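Local coordinates for protein histone-lysine N-methyltransferase SETMAR (Homo sapiens, PDB 3BO5) that transfers methyl groups from S-adenosyl-L-methionine to histone H3 lysine through its SET domain, and takes part in DNA double-strand break repair and restart of stalled replication forks, at residues R150-Y155 with E243-D248; Y179-R184 with P229-F234; M219-I224 with A260-L265. The protein carries 2 engineered substitutions. All coordinates share one frame; numbering follows the deposited sequence. Where two conformers were deposited one is given.

Contact 1 of 3, residues R150-Y155 with E243-D248; sequences RFVCEY and EELSYD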
loop_
_atom_site.group_PDB
_atom_site.type_symbol
_atom_site.label_atom_id
_atom_site.label_comp_id
_atom_site.label_asym_id
_atom_site.label_seq_id
_atom_site.Cartn_x
_atom_site.Cartn_y
_atom_site.Cartn_z
ATOM N N ARG A 150 7.311 -4.303 -10.311
ATOM C CA ARG A 150 6.146 -3.583 -10.806
ATOM C C ARG A 150 5.228 -3.134 -9.661
ATOM O O ARG A 150 5.101 -3.814 -8.620
ATOM C CB ARG A 150 5.359 -4.453 -11.780
ATOM C CG ARG A 150 6.084 -4.492 -13.153
ATOM C CD ARG A 150 6.073 -3.148 -13.944
ATOM N NE ARG A 150 4.719 -2.750 -14.287
ATOM C CZ ARG A 150 3.932 -3.312 -15.207
ATOM N NH1 ARG A 150 4.456 -4.225 -16.021
ATOM N NH2 ARG A 150 2.656 -2.929 -15.344
ATOM N N PHE A 151 4.623 -1.947 -9.823
ATOM C CA PHE A 151 3.680 -1.452 -8.826
ATOM C C PHE A 151 2.466 -2.323 -8.863
ATOM O O PHE A 151 1.888 -2.588 -9.924
ATOM C CB PHE A 151 3.270 0.003 -9.209
ATOM C CG PHE A 151 2.137 0.534 -8.370
ATOM C CD1 PHE A 151 2.361 0.741 -6.985
ATOM C CD2 PHE A 151 0.896 0.800 -8.941
ATOM C CE1 PHE A 151 1.260 1.247 -6.138
ATOM C CE2 PHE A 151 -0.171 1.253 -8.126
ATOM C CZ PHE A 151 0.026 1.502 -6.735
ATOM N N VAL A 152 2.028 -2.689 -7.679
ATOM C CA VAL A 152 0.890 -3.576 -7.544
ATOM C C VAL A 152 -0.366 -2.815 -7.079
ATOM O O VAL A 152 -1.339 -2.692 -7.797
ATOM C CB VAL A 152 1.236 -4.728 -6.606
ATOM C CG1 VAL A 152 0.016 -5.602 -6.317
ATOM C CG2 VAL A 152 2.268 -5.623 -7.365
ATOM N N CYS A 153 -0.279 -2.243 -5.879
ATOM C CA CYS A 153 -1.408 -1.424 -5.427
ATOM C C CYS A 153 -0.978 -0.589 -4.232
ATOM O O CYS A 153 0.042 -0.860 -3.625
ATOM C CB CYS A 153 -2.652 -2.273 -5.077
ATOM S SG CYS A 153 -2.376 -3.354 -3.656
ATOM N N GLU A 154 -1.768 0.449 -3.942
ATOM C CA GLU A 154 -1.587 1.144 -2.631
ATOM C C GLU A 154 -2.301 0.425 -1.523
ATOM O O GLU A 154 -3.153 -0.410 -1.713
ATOM C CB GLU A 154 -2.200 2.567 -2.659
ATOM C CG GLU A 154 -1.477 3.474 -3.538
ATOM C CD GLU A 154 -2.121 4.873 -3.526
ATOM O OE1 GLU A 154 -2.190 5.457 -4.611
ATOM O OE2 GLU A 154 -2.572 5.376 -2.430
ATOM N N TYR A 155 -1.883 0.805 -0.302
ATOM C CA TYR A 155 -2.717 0.544 0.870
ATOM C C TYR A 155 -3.252 1.925 1.238
ATOM O O TYR A 155 -2.558 2.776 1.791
ATOM C CB TYR A 155 -1.789 -0.014 1.959
ATOM C CG TYR A 155 -2.536 -0.698 3.104
ATOM C CD1 TYR A 155 -3.028 -2.011 3.000
ATOM C CD2 TYR A 155 -2.757 0.020 4.295
ATOM C CE1 TYR A 155 -3.728 -2.634 4.005
ATOM C CE2 TYR A 155 -3.474 -0.601 5.362
ATOM C CZ TYR A 155 -3.947 -1.904 5.213
ATOM O OH TYR A 155 -4.633 -2.522 6.208
ATOM N N GLU A 243 -1.302 -16.272 -7.809
ATOM C CA GLU A 243 -0.477 -16.249 -6.613
ATOM C C GLU A 243 -1.117 -15.205 -5.713
ATOM O O GLU A 243 -1.359 -14.041 -6.132
ATOM C CB GLU A 243 0.971 -15.813 -6.903
ATOM C CG GLU A 243 1.858 -15.973 -5.683
ATOM C CD GLU A 243 3.310 -15.777 -5.998
ATOM O OE1 GLU A 243 3.700 -16.023 -7.168
ATOM O OE2 GLU A 243 4.101 -15.420 -5.081
ATOM N N GLU A 244 -1.250 -15.592 -4.460
ATOM C CA GLU A 244 -1.752 -14.635 -3.455
ATOM C C GLU A 244 -0.717 -13.557 -3.164
ATOM O O GLU A 244 0.502 -13.818 -3.146
ATOM C CB GLU A 244 -2.051 -15.315 -2.140
ATOM C CG GLU A 244 -2.529 -14.314 -1.038
ATOM C CD GLU A 244 -3.072 -15.008 0.201
ATOM O OE1 GLU A 244 -2.856 -16.259 0.367
ATOM O OE2 GLU A 244 -3.694 -14.310 1.060
ATOM N N LEU A 245 -1.218 -12.325 -3.016
ATOM C CA LEU A 245 -0.351 -11.141 -2.803
ATOM C C LEU A 245 -0.272 -10.915 -1.286
ATOM O O LEU A 245 -1.330 -10.995 -0.610
ATOM C CB LEU A 245 -0.993 -9.932 -3.470
ATOM C CG LEU A 245 -1.097 -10.098 -4.999
ATOM C CD1 LEU A 245 -2.005 -9.024 -5.549
ATOM C CD2 LEU A 245 0.280 -9.994 -5.655
ATOM N N SER A 246 0.915 -10.654 -0.787
ATOM C CA SER A 246 1.077 -10.494 0.681
ATOM C C SER A 246 2.116 -9.482 0.974
ATOM O O SER A 246 3.033 -9.231 0.160
ATOM C CB SER A 246 1.483 -11.818 1.251
ATOM O OG SER A 246 2.720 -12.281 0.697
ATOM N N TYR A 247 2.058 -8.884 2.168
ATOM C CA TYR A 247 3.212 -8.095 2.591
ATOM C C TYR A 247 3.447 -8.387 4.078
ATOM O O TYR A 247 2.654 -9.107 4.696
ATOM C CB TYR A 247 3.034 -6.583 2.427
ATOM C CG TYR A 247 1.975 -5.817 3.210
ATOM C CD1 TYR A 247 2.295 -5.148 4.391
ATOM C CD2 TYR A 247 0.647 -5.656 2.678
ATOM C CE1 TYR A 247 1.362 -4.334 5.019
ATOM C CE2 TYR A 247 -0.289 -4.835 3.322
ATOM C CZ TYR A 247 0.084 -4.208 4.489
ATOM O OH TYR A 247 -0.737 -3.320 5.156
ATOM N N ASP A 248 4.598 -7.906 4.545
ATOM C CA ASP A 248 4.957 -8.209 5.924
ATOM C C ASP A 248 4.351 -7.198 6.860
ATOM O O ASP A 248 4.696 -6.019 6.791
ATOM C CB ASP A 248 6.471 -8.180 6.020
ATOM C CG ASP A 248 7.020 -8.329 7.454
ATOM O OD1 ASP A 248 6.272 -8.560 8.435
ATOM O OD2 ASP A 248 8.301 -8.272 7.493
#

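Contact 2 of 3, residues Y179-R184 with P229-F234; sequences YIIAIR and PKLALF. With SAH (S-adenosyl-L-homocysteine), chain F.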
loop_
_atom_site.group_PDB
_atom_site.type_symbol
_atom_site.label_atom_id
_atom_site.label_comp_id
_atom_site.label_asym_id
_atom_site.label_seq_id
_atom_site.Cartn_x
_atom_site.Cartn_y
_atom_site.Cartn_z
ATOM N N TYR A 179 -6.882 -3.541 10.498
ATOM C CA TYR A 179 -6.323 -2.961 9.253
ATOM C C TYR A 179 -5.491 -1.720 9.411
ATOM O O TYR A 179 -4.886 -1.258 8.439
ATOM C CB TYR A 179 -7.493 -2.567 8.296
ATOM C CG TYR A 179 -8.431 -3.648 7.859
ATOM C CD1 TYR A 179 -9.573 -3.905 8.588
ATOM C CD2 TYR A 179 -8.183 -4.391 6.723
ATOM C CE1 TYR A 179 -10.431 -4.947 8.201
ATOM C CE2 TYR A 179 -8.996 -5.375 6.291
ATOM C CZ TYR A 179 -10.165 -5.664 7.031
ATOM O OH TYR A 179 -11.037 -6.672 6.704
ATOM N N ILE A 180 -5.451 -1.104 10.611
ATOM C CA ILE A 180 -4.723 0.137 10.712
ATOM C C ILE A 180 -3.240 -0.119 10.566
ATOM O O ILE A 180 -2.717 -1.106 11.130
ATOM C CB ILE A 180 -4.987 0.806 12.090
ATOM C CG1 ILE A 180 -6.500 1.010 12.236
ATOM C CG2 ILE A 180 -4.260 2.142 12.171
ATOM C CD1 ILE A 180 -6.833 1.780 13.522
ATOM N N ILE A 181 -2.542 0.758 9.855
ATOM C CA ILE A 181 -1.097 0.640 9.759
ATOM C C ILE A 181 -0.480 1.974 10.176
ATOM O O ILE A 181 -1.043 3.080 9.927
ATOM C CB ILE A 181 -0.627 0.283 8.278
ATOM C CG1 ILE A 181 0.829 -0.094 8.277
ATOM C CG2 ILE A 181 -0.942 1.438 7.303
ATOM C CD1 ILE A 181 1.296 -0.694 6.892
ATOM N N ALA A 182 0.665 1.866 10.839
ATOM C CA ALA A 182 1.417 3.034 11.299
ATOM C C ALA A 182 2.735 3.137 10.561
ATOM O O ALA A 182 3.544 2.209 10.550
ATOM C CB ALA A 182 1.684 2.968 12.826
ATOM N N ILE A 183 2.953 4.266 9.912
ATOM C CA ILE A 183 4.151 4.491 9.128
ATOM C C ILE A 183 4.944 5.573 9.873
ATOM O O ILE A 183 4.457 6.650 10.117
ATOM C CB ILE A 183 3.833 5.008 7.709
ATOM C CG1 ILE A 183 2.824 4.120 7.018
ATOM C CG2 ILE A 183 5.153 5.198 6.857
ATOM C CD1 ILE A 183 3.287 2.663 6.968
ATOM N N ARG A 184 6.172 5.281 10.229
ATOM C CA ARG A 184 7.004 6.312 10.866
ATOM C C ARG A 184 8.258 6.465 10.049
ATOM O O ARG A 184 8.950 5.486 9.810
ATOM C CB ARG A 184 7.316 5.949 12.340
ATOM C CG ARG A 184 6.013 5.846 13.152
ATOM C CD ARG A 184 6.285 5.752 14.643
ATOM N NE ARG A 184 5.021 5.883 15.383
ATOM C CZ ARG A 184 4.165 4.881 15.608
ATOM N NH1 ARG A 184 3.056 5.113 16.322
ATOM N NH2 ARG A 184 4.410 3.654 15.136
ATOM N N PRO A 229 2.159 10.312 2.602
ATOM C CA PRO A 229 2.644 9.408 1.560
ATOM C C PRO A 229 1.642 8.366 1.120
ATOM O O PRO A 229 0.754 7.964 1.874
ATOM C CB PRO A 229 3.798 8.661 2.238
ATOM C CG PRO A 229 3.314 8.515 3.652
ATOM C CD PRO A 229 2.780 9.995 3.901
ATOM N N LYS A 230 1.739 7.963 -0.141
ATOM C CA LYS A 230 1.072 6.790 -0.582
ATOM C C LYS A 230 1.876 5.582 -0.088
ATOM O O LYS A 230 3.102 5.628 -0.011
ATOM C CB LYS A 230 1.124 6.800 -2.119
ATOM C CG LYS A 230 0.555 8.043 -2.717
ATOM C CD LYS A 230 -0.847 8.396 -2.191
ATOM C CE LYS A 230 -1.393 9.590 -3.004
ATOM N NZ LYS A 230 -2.618 10.114 -2.218
ATOM N N LEU A 231 1.159 4.532 0.308
ATOM C CA LEU A 231 1.799 3.323 0.843
ATOM C C LEU A 231 1.754 2.344 -0.299
ATOM O O LEU A 231 0.783 1.646 -0.516
ATOM C CB LEU A 231 0.997 2.787 2.045
ATOM C CG LEU A 231 0.918 3.776 3.223
ATOM C CD1 LEU A 231 0.323 3.021 4.428
ATOM C CD2 LEU A 231 2.207 4.497 3.528
ATOM N N ALA A 232 2.827 2.386 -1.076
ATOM C CA ALA A 232 2.793 1.740 -2.412
ATOM C C ALA A 232 3.400 0.366 -2.329
ATOM O O ALA A 232 4.541 0.260 -1.884
ATOM C CB ALA A 232 3.584 2.622 -3.374
ATOM N N LEU A 233 2.690 -0.670 -2.785
ATOM C CA LEU A 233 3.226 -2.068 -2.681
ATOM C C LEU A 233 3.704 -2.401 -4.087
ATOM O O LEU A 233 2.973 -2.225 -5.076
ATOM C CB LEU A 233 2.136 -3.084 -2.322
ATOM C CG LEU A 233 1.824 -2.780 -0.847
ATOM C CD1 LEU A 233 0.429 -2.384 -0.488
ATOM C CD2 LEU A 233 2.585 -3.644 0.108
ATOM N N PHE A 234 4.990 -2.802 -4.115
ATOM C CA PHE A 234 5.629 -3.265 -5.379
ATOM C C PHE A 234 5.957 -4.718 -5.287
ATOM O O PHE A 234 6.225 -5.243 -4.202
ATOM C CB PHE A 234 6.942 -2.474 -5.629
ATOM C CG PHE A 234 6.738 -0.996 -5.887
ATOM C CD1 PHE A 234 6.667 -0.514 -7.173
ATOM C CD2 PHE A 234 6.684 -0.120 -4.806
ATOM C CE1 PHE A 234 6.501 0.859 -7.396
ATOM C CE2 PHE A 234 6.449 1.246 -5.015
ATOM C CZ PHE A 234 6.374 1.735 -6.266
HETATM N N SAH F . -8.171 -11.571 5.729
HETATM C CA SAH F . -8.648 -10.152 5.796
HETATM C CB SAH F . -7.797 -9.206 4.915
HETATM C CG SAH F . -6.496 -8.855 5.658
HETATM S SD SAH F . -6.810 -7.815 7.114
HETATM C C SAH F . -10.142 -10.121 5.403
HETATM O O SAH F . -10.778 -11.162 5.274
HETATM O OXT SAH F . -10.672 -8.979 5.210
HETATM C "C5'" SAH F . -5.853 -8.711 8.352
HETATM C "C4'" SAH F . -6.538 -9.957 8.910
HETATM O "O4'" SAH F . -6.459 -11.048 7.989
HETATM C "C3'" SAH F . -5.883 -10.487 10.151
HETATM O "O3'" SAH F . -6.374 -9.792 11.331
HETATM C "C2'" SAH F . -6.251 -11.942 10.159
HETATM O "O2'" SAH F . -7.646 -12.146 10.453
HETATM C "C1'" SAH F . -6.124 -12.265 8.684
HETATM N N9 SAH F . -4.741 -12.591 8.281
HETATM C C8 SAH F . -3.909 -11.886 7.415
HETATM N N7 SAH F . -2.791 -12.567 7.256
HETATM C C5 SAH F . -2.870 -13.717 7.957
HETATM C C6 SAH F . -1.932 -14.755 8.143
HETATM N N6 SAH F . -0.744 -14.862 7.544
HETATM N N1 SAH F . -2.350 -15.766 9.003
HETATM C C2 SAH F . -3.565 -15.741 9.614
HETATM N N3 SAH F . -4.522 -14.761 9.443
HETATM C C4 SAH F . -4.082 -13.742 8.653
#

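Contact 3 of 3, residues M219-I224 with A260-L265; sequences MIPVRI and ASKERL. Engineered in segment 260-265: A260 (natural residue Glu), S261 (natural residue Asp).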
loop_
_atom_site.group_PDB
_atom_site.type_symbol
_atom_site.label_atom_id
_atom_site.label_comp_id
_atom_site.label_asym_id
_atom_site.label_seq_id
_atom_site.Cartn_x
_atom_site.Cartn_y
_atom_site.Cartn_z
ATOM N N MET A 219 6.373 -2.625 0.698
ATOM C CA MET A 219 5.696 -1.348 0.799
ATOM C C MET A 219 6.718 -0.193 0.895
ATOM O O MET A 219 7.647 -0.239 1.717
ATOM C CB MET A 219 4.876 -1.333 2.090
ATOM C CG MET A 219 4.003 -0.023 2.144
ATOM S SD MET A 219 3.073 -0.045 3.688
ATOM C CE MET A 219 1.695 -1.108 3.203
ATOM N N ILE A 220 6.559 0.811 0.028
ATOM C CA ILE A 220 7.413 1.962 -0.002
ATOM C C ILE A 220 6.549 3.207 0.171
ATOM O O ILE A 220 5.582 3.346 -0.554
ATOM C CB ILE A 220 8.050 2.065 -1.449
ATOM C CG1 ILE A 220 8.919 0.842 -1.720
ATOM C CG2 ILE A 220 8.987 3.266 -1.553
ATOM C CD1 ILE A 220 9.851 0.558 -0.620
ATOM N N PRO A 221 6.897 4.118 1.129
ATOM C CA PRO A 221 6.145 5.415 1.155
ATOM C C PRO A 221 6.522 6.227 -0.067
ATOM O O PRO A 221 7.709 6.437 -0.341
ATOM C CB PRO A 221 6.659 6.096 2.452
ATOM C CG PRO A 221 7.384 4.993 3.251
ATOM C CD PRO A 221 7.889 4.004 2.207
ATOM N N VAL A 222 5.512 6.595 -0.862
ATOM C CA VAL A 222 5.774 7.341 -2.077
ATOM C C VAL A 222 4.992 8.654 -1.992
ATOM O O VAL A 222 3.767 8.631 -1.864
ATOM C CB VAL A 222 5.349 6.535 -3.316
ATOM C CG1 VAL A 222 5.483 7.437 -4.553
ATOM C CG2 VAL A 222 6.243 5.282 -3.468
ATOM N N ARG A 223 5.732 9.781 -2.061
ATOM C CA ARG A 223 5.031 11.076 -2.101
ATOM C C ARG A 223 4.785 11.565 -3.491
ATOM O O ARG A 223 5.647 11.434 -4.344
ATOM C CB ARG A 223 5.777 12.123 -1.240
ATOM C CG ARG A 223 5.624 11.834 0.250
ATOM C CD ARG A 223 6.513 12.663 1.131
ATOM N NE ARG A 223 6.115 12.407 2.522
ATOM C CZ ARG A 223 6.513 11.353 3.238
ATOM N NH1 ARG A 223 7.305 10.413 2.707
ATOM N NH2 ARG A 223 6.106 11.242 4.511
ATOM N N ILE A 224 3.617 12.160 -3.716
ATOM C CA ILE A 224 3.229 12.644 -5.030
ATOM C C ILE A 224 2.804 14.111 -4.840
ATOM O O ILE A 224 3.640 14.995 -4.854
ATOM C CB ILE A 224 2.152 11.813 -5.675
ATOM C CG1 ILE A 224 2.600 10.306 -5.624
ATOM C CG2 ILE A 224 1.879 12.288 -7.147
ATOM C CD1 ILE A 224 1.717 9.320 -6.378
ATOM N N ALA A 260 12.372 4.031 8.232
ATOM C CA ALA A 260 10.914 3.926 8.000
ATOM C C ALA A 260 10.290 2.650 8.487
ATOM O O ALA A 260 10.326 1.633 7.781
ATOM C CB ALA A 260 10.571 4.142 6.519
ATOM N N SER A 261 9.645 2.720 9.646
ATOM C CA SER A 261 8.937 1.557 10.186
ATOM C C SER A 261 7.519 1.572 9.573
ATOM O O SER A 261 6.939 2.625 9.331
ATOM C CB SER A 261 8.883 1.643 11.705
ATOM O OG SER A 261 8.247 2.819 12.121
ATOM N N LYS A 262 6.962 0.367 9.331
ATOM C CA LYS A 262 5.655 0.257 8.682
ATOM C C LYS A 262 4.984 -0.896 9.401
ATOM O O LYS A 262 5.240 -2.056 9.108
ATOM C CB LYS A 262 5.793 0.007 7.147
ATOM C CG LYS A 262 6.399 1.233 6.353
ATOM C CD LYS A 262 7.308 0.915 5.154
ATOM C CE LYS A 262 8.645 0.517 5.639
ATOM N NZ LYS A 262 9.716 0.938 4.737
ATOM N N GLU A 263 4.181 -0.560 10.427
ATOM C CA GLU A 263 3.654 -1.588 11.324
ATOM C C GLU A 263 2.148 -1.632 11.359
ATOM O O GLU A 263 1.484 -0.627 11.669
ATOM C CB GLU A 263 4.110 -1.268 12.746
ATOM C CG GLU A 263 5.631 -1.192 12.768
ATOM C CD GLU A 263 6.152 -0.710 14.088
ATOM O OE1 GLU A 263 6.029 0.497 14.361
ATOM O OE2 GLU A 263 6.659 -1.557 14.841
ATOM N N ARG A 264 1.616 -2.826 11.129
ATOM C CA ARG A 264 0.182 -3.021 11.315
ATOM C C ARG A 264 -0.161 -3.095 12.797
ATOM O O ARG A 264 0.572 -3.684 13.589
ATOM C CB ARG A 264 -0.295 -4.289 10.607
ATOM C CG ARG A 264 -0.296 -4.087 9.126
ATOM C CD ARG A 264 -1.602 -3.466 8.640
ATOM N NE ARG A 264 -2.783 -4.289 8.725
ATOM C CZ ARG A 264 -3.270 -5.019 7.699
ATOM N NH1 ARG A 264 -2.667 -4.940 6.510
ATOM N NH2 ARG A 264 -4.360 -5.749 7.856
ATOM N N LEU A 265 -1.290 -2.514 13.186
ATOM C CA LEU A 265 -1.580 -2.426 14.638
ATOM C C LEU A 265 -2.748 -3.336 14.982
ATOM O O LEU A 265 -3.631 -3.580 14.143
ATOM C CB LEU A 265 -1.994 -0.992 14.969
ATOM C CG LEU A 265 -0.972 0.091 14.560
ATOM C CD1 LEU A 265 -1.574 1.461 14.962
ATOM C CD2 LEU A 265 0.401 -0.129 15.093
#

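Contact 1 of 3, residues R150-Y155 with E243-D248
Y155 and Y247 form an offset edge-to-face aromatic pair, with planes at 78° and centroids 5.7 Å apart. The edge of Y247 points at the face of Y155, and its hydroxyl leads: Y247 OH lies 3.3 Å from Y155 CE1, above the plane and displaced toward the rim, while Y247 CE2 follows at 3.9 Å from Y155 CD1. CG of Y247 sits between its backbone N and carbonyl carbon (chi1 64°), which swings the ring out toward strand 151-160. Tyrosine suits both places, since each ring packs in the core while its hydroxyl finds a polar partner: Y155 OH bonds to the backbone O of Y179, and Y247 OH to R264. A leucine in place of Y155 would probably leave the Y247 edge without a ring face to rest on and the carbonyl of Y179 without its hydroxyl partner. Both segments belong to the SET domain. In strand 151-160, V152 and C153 both face L233, a classic beta bulge that disturbs the usual alternation, so that V152 and Y155, three residues apart, both point toward segment 243-248. The remaining contact is purely apolar: V152 CG1 and L245 CD1 meet tip to tip at 4.0 Å, branched aliphatic ends that L217 and F128 also touch.

Contact 2 of 3, residues Y179-R184 with P229-F234
L231 reaches I181 and I183 because its CG stands anti to the carbonyl carbon (chi1 -62°), with both methyls carried toward strand 181-185. I183 answers with CG1 also turned away from the carbonyl carbon (chi1 -52°), and its next bond bends so that CD1 comes round toward the same leucine. In I181 the other branch does the touching, for CG1 lies opposite the backbone N and CG2 is left in the crowded position between N and the carbonyl carbon.

The two leucine methyls divide the work. L231 CD1 rests 3.5 Å from I181 CG2, the side chains running antiparallel and overlapping side by side. L231 CD2 approaches I183 CG1 at 3.6 Å, this time tip to tip, and I183 CD1 closes in to 3.9 Å from L231 CD1. Three branched aliphatic residues suit a buried site, being apolar and shaped to interlock. I181 and I183 point the same way because they alternate along a strand, with A182 facing away; Y155 also touches both I181 and L231.

Just before the strand, Y179 turns from the core to the cofactor product. Its OH donates a hydrogen bond of 2.8 Å to OXT of S-adenosyl-L-homocysteine, while CE2 lies 3.4 Å from the ligand's SD, which approaches the ring obliquely. A tyrosine serves both ends, its ring near the thioether sulfur and its hydroxyl at the carboxylate; R207 adds a cation-pi contact. Here the strand core of the SET domain leads to Y179, which is part of the S-adenosyl-L-methionine site.

Contact 3 of 3, residues M219-I224 with A260-L265
K262 lays its aliphatic chain against the backbone of M219 and the ring of P221. Its CG starts anti to the carbonyl carbon (chi1 -67°), and the chain then bends at every following torsion, folding CD to within 3.6 Å of M219 O instead of stretching outward. The same CD stands 4.3 Å from P221 CD, so methylene meets methylene. Two conformers of K262 were deposited, and this course describes one of them, so the position of its outer end is doubtful.

M219 behaves differently: its chain runs extended through CG and SD before turning at the last bond (chi3 -82°). It passes K262 with SD 4.4 Å from CB, on its way to I181, L231 and L233, where a flexible, unbranched thioether can fit among branched neighbours. P221 contributes a compact ring on the same side of strand 217-223, and the backbone bonds with strand 230-235 are made by I220 and V222, one on each side of it.

Chemically the contact is van der Waals packing: M219 O is buried with no partner in the model, and NZ, 3.8 Å from M219 O in the given conformer, is too far for a hydrogen bond, though its positive charge may partly offset the buried carbonyl's dipole.

In the fold
Along the chain the six segments come in the order 150-155, 179-184, 219-224, 229-234, 243-248, 260-265. Contact 2 is thus nested within the loop closed by contact 1, whereas contact 3 crosses both. Contacts 2 and 3 have centres only about 4 Å apart, since strand 181-185 pairs with 260-266, and 217-223 with 230-235; the centre of contact 1 is about 12 Å from that of contact 2 and 13 Å from that of contact 3. Strand 151-160 joins the same mixed sheet through 230-235, while 244-247 belongs to a second sheet. The M219 CE methyl, 3.7 Å from Y247 CE1, links contacts 1 and 3. Together they form one continuous core reaching the cofactor pocket, where Y179 and R264 touch the ligand.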